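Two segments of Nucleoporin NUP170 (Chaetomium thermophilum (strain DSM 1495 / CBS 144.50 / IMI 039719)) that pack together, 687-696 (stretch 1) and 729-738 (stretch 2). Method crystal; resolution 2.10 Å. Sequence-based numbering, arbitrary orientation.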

# COMPACT_ATOMS: atom_id res chain seq x y z
N SER A 687 -8.59 25.19 -13.83
CA SER A 687 -9.59 26.20 -13.50
C SER A 687 -10.79 26.09 -14.43
O SER A 687 -11.94 26.27 -14.00
CB SER A 687 -8.98 27.59 -13.57
OG SER A 687 -8.41 27.97 -12.33
N PHE A 688 -10.55 25.80 -15.71
CA PHE A 688 -11.65 25.67 -16.66
C PHE A 688 -12.55 24.49 -16.30
O PHE A 688 -13.78 24.60 -16.38
CB PHE A 688 -11.09 25.50 -18.07
CG PHE A 688 -12.09 24.96 -19.05
CD1 PHE A 688 -12.04 23.63 -19.44
CD2 PHE A 688 -13.09 25.77 -19.56
CE1 PHE A 688 -12.97 23.12 -20.33
CE2 PHE A 688 -14.01 25.27 -20.45
CZ PHE A 688 -13.95 23.95 -20.84
N VAL A 689 -11.97 23.36 -15.92
CA VAL A 689 -12.77 22.19 -15.57
C VAL A 689 -13.59 22.47 -14.31
O VAL A 689 -14.75 22.07 -14.21
CB VAL A 689 -11.87 20.95 -15.40
CG1 VAL A 689 -12.68 19.76 -14.88
CG2 VAL A 689 -11.19 20.61 -16.71
N LEU A 690 -12.99 23.15 -13.33
CA LEU A 690 -13.71 23.48 -12.10
C LEU A 690 -14.86 24.43 -12.40
O LEU A 690 -15.98 24.25 -11.89
CB LEU A 690 -12.76 24.09 -11.08
CG LEU A 690 -11.70 23.15 -10.50
CD1 LEU A 690 -10.69 23.93 -9.68
CD2 LEU A 690 -12.36 22.07 -9.65
N MET A 691 -14.61 25.46 -13.21
CA MET A 691 -15.68 26.35 -13.65
C MET A 691 -16.80 25.57 -14.31
O MET A 691 -17.99 25.82 -14.06
CB MET A 691 -15.11 27.39 -14.62
CG MET A 691 -16.14 28.31 -15.27
SD MET A 691 -17.07 27.58 -16.63
CE MET A 691 -15.79 27.28 -17.85
N LEU A 692 -16.44 24.61 -15.16
CA LEU A 692 -17.44 23.87 -15.94
C LEU A 692 -18.43 23.16 -15.03
O LEU A 692 -19.65 23.28 -15.20
CB LEU A 692 -16.72 22.88 -16.85
CG LEU A 692 -17.57 22.09 -17.85
CD1 LEU A 692 -18.26 23.03 -18.83
CD2 LEU A 692 -16.69 21.10 -18.59
N PHE A 693 -17.93 22.42 -14.04
CA PHE A 693 -18.78 21.62 -13.17
C PHE A 693 -19.41 22.43 -12.04
O PHE A 693 -20.25 21.89 -11.31
CB PHE A 693 -17.99 20.45 -12.59
CG PHE A 693 -17.79 19.33 -13.56
CD1 PHE A 693 -16.64 19.26 -14.32
CD2 PHE A 693 -18.76 18.37 -13.73
CE1 PHE A 693 -16.45 18.23 -15.23
CE2 PHE A 693 -18.59 17.34 -14.63
CZ PHE A 693 -17.44 17.27 -15.38
N ASP A 694 -19.03 23.70 -11.88
CA ASP A 694 -19.77 24.57 -10.97
C ASP A 694 -21.13 24.91 -11.55
O ASP A 694 -22.09 25.11 -10.79
CB ASP A 694 -18.97 25.84 -10.69
CG ASP A 694 -18.53 25.95 -9.25
OD1 ASP A 694 -17.62 25.20 -8.85
OD2 ASP A 694 -19.09 26.80 -8.52
N GLU A 695 -21.24 24.96 -12.87
CA GLU A 695 -22.51 25.16 -13.56
C GLU A 695 -23.30 23.85 -13.57
O GLU A 695 -23.13 23.02 -12.68
CB GLU A 695 -22.27 25.65 -14.99
CG GLU A 695 -21.21 26.75 -15.11
CD GLU A 695 -21.67 28.07 -14.53
OE1 GLU A 695 -22.74 28.56 -14.93
OE2 GLU A 695 -20.95 28.62 -13.67
N ARG A 696 -24.16 23.67 -14.57
CA ARG A 696 -24.91 22.43 -14.78
C ARG A 696 -24.48 21.87 -16.13
O ARG A 696 -25.08 22.17 -17.16
CB ARG A 696 -26.42 22.68 -14.73
CG ARG A 696 -26.97 23.14 -13.39
CD ARG A 696 -28.48 23.32 -13.47
NE ARG A 696 -29.08 23.82 -12.23
CZ ARG A 696 -30.36 24.14 -12.10
NH1 ARG A 696 -31.19 24.01 -13.13
NH2 ARG A 696 -30.82 24.59 -10.94
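Stretch 2 729-738: LAKVLVKAIV

Packing of stretch 2 (729-738) on stretch 1 (687-696) of NUP170. Stretch 2 is helical throughout, part of a longer helix that begins before L729 and runs on past V738; its backbone bonds mainly follow the i to i-4 pattern, as in L733 N to L729 O (3.0 Å) and I737 N to L733 O (3.1 Å). Stretch 1 is the last part of a helix that gives way to a loop carrying E695 and R696. The two helices run in roughly the same direction, their axes crossing at 34° and approaching to 11.4 Å. The contact is made mainly by side chains; the nearest CA pairs are F688 CA to A730 CA at 7.9 Å, L692 CA to L733 CA at 8.2 Å and E695 CA to I737 CA at 8.5 Å. The register therefore advances along both chains together, and the steps from A730 to L733 to I737 keep one side of stretch 2 against stretch 1.

At the start of the contact the large bump belongs to stretch 1. F688, with chi1 t, reaches across to the small residue A730, whose methyl lies over one face of the ring: A730 CB is 4.0 Å from the centroid of the F688 ring and 17° off the ring normal, a CH-pi contact. The ring also lies close to the backbone, with F688 CE2 3.8 Å from A730 O. L733 meets the same ring at its edge, L733 CD1 standing 3.7 Å from F688 CZ, so A730 and L733 border the ring with one methyl over its face, the other at its edge.

One turn on, L733 CD1 also lies 4.3 Å from L692 CD2; this single methyl is thus shared between F688 and L692. The CA-to-CB bond of L692 points sideways, but the end of its side chain comes nearer to stretch 2.

Farther along, the bump comes from stretch 2. I737 (chi1 m, chi2 t) points toward stretch 1 and has the largest covered area in the contact. I737 CD1 enters a hollow between M691 and L692, 3.7 Å from M691 SD and 3.9 Å from L692 CD1. M691, with chi1 t and chi2 m, brings its sulfur to this methyl. Beyond, the carboxylate of E695 approaches the other methyl of I737, with E695 OE1 4.2 Å from I737 CG2. No hydrogen bond links the stretches; the 325 Å² they bury together is held largely by apolar fit.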

# COMPACT_ATOMS: atom_id res chain seq x y z
N LEU A 729 -12.04 23.29 -28.28
CA LEU A 729 -13.23 22.76 -27.62
C LEU A 729 -13.55 23.54 -26.35
O LEU A 729 -14.73 23.81 -26.07
CB LEU A 729 -13.03 21.28 -27.30
CG LEU A 729 -14.18 20.59 -26.55
CD1 LEU A 729 -15.45 20.60 -27.38
CD2 LEU A 729 -13.79 19.18 -26.18
N ALA A 730 -12.53 23.90 -25.57
CA ALA A 730 -12.76 24.72 -24.40
C ALA A 730 -13.37 26.06 -24.78
O ALA A 730 -14.18 26.61 -24.03
CB ALA A 730 -11.44 24.94 -23.64
N LYS A 731 -13.01 26.58 -25.96
CA LYS A 731 -13.59 27.83 -26.44
C LYS A 731 -15.06 27.65 -26.81
O LYS A 731 -15.84 28.60 -26.71
CB LYS A 731 -12.78 28.35 -27.63
CG LYS A 731 -13.44 29.48 -28.40
CD LYS A 731 -12.46 30.14 -29.35
CE LYS A 731 -13.17 30.97 -30.40
NZ LYS A 731 -14.22 31.85 -29.82
N VAL A 732 -15.45 26.45 -27.25
CA VAL A 732 -16.86 26.19 -27.53
C VAL A 732 -17.66 26.17 -26.23
O VAL A 732 -18.69 26.85 -26.11
CB VAL A 732 -17.01 24.86 -28.29
CG1 VAL A 732 -18.49 24.47 -28.42
CG2 VAL A 732 -16.37 24.95 -29.67
N LEU A 733 -17.20 25.39 -25.25
CA LEU A 733 -17.97 25.19 -24.03
C LEU A 733 -18.17 26.50 -23.28
O LEU A 733 -19.25 26.74 -22.72
CB LEU A 733 -17.27 24.16 -23.14
CG LEU A 733 -17.07 22.78 -23.77
CD1 LEU A 733 -16.28 21.87 -22.84
CD2 LEU A 733 -18.40 22.13 -24.14
N VAL A 734 -17.15 27.37 -23.25
CA VAL A 734 -17.31 28.67 -22.61
C VAL A 734 -18.29 29.53 -23.40
O VAL A 734 -19.10 30.27 -22.82
CB VAL A 734 -15.95 29.36 -22.46
CG1 VAL A 734 -15.32 29.63 -23.82
CG2 VAL A 734 -16.10 30.66 -21.68
N LYS A 735 -18.24 29.45 -24.73
CA LYS A 735 -19.12 30.25 -25.57
C LYS A 735 -20.57 29.80 -25.46
O LYS A 735 -21.47 30.60 -25.71
CB LYS A 735 -18.65 30.16 -27.02
CG LYS A 735 -19.01 31.35 -27.89
CD LYS A 735 -17.86 31.67 -28.84
CE LYS A 735 -18.22 32.78 -29.81
NZ LYS A 735 -19.20 32.32 -30.83
N ALA A 736 -20.80 28.54 -25.09
CA ALA A 736 -22.16 28.07 -24.83
C ALA A 736 -22.63 28.51 -23.45
O ALA A 736 -23.81 28.85 -23.27
CB ALA A 736 -22.22 26.55 -24.95
N ILE A 737 -21.73 28.52 -22.46
CA ILE A 737 -22.10 28.94 -21.11
C ILE A 737 -22.44 30.43 -21.09
O ILE A 737 -23.37 30.85 -20.39
CB ILE A 737 -20.96 28.61 -20.13
CG1 ILE A 737 -20.84 27.10 -19.94
CG2 ILE A 737 -21.18 29.29 -18.78
CD1 ILE A 737 -19.58 26.66 -19.23
N VAL A 738 -21.70 31.24 -21.85
CA VAL A 738 -21.87 32.69 -21.77
C VAL A 738 -23.18 33.11 -22.43
O VAL A 738 -23.82 34.08 -22.01
CB VAL A 738 -20.66 33.40 -22.41
CG1 VAL A 738 -20.78 33.43 -23.93
CG2 VAL A 738 -20.51 34.80 -21.85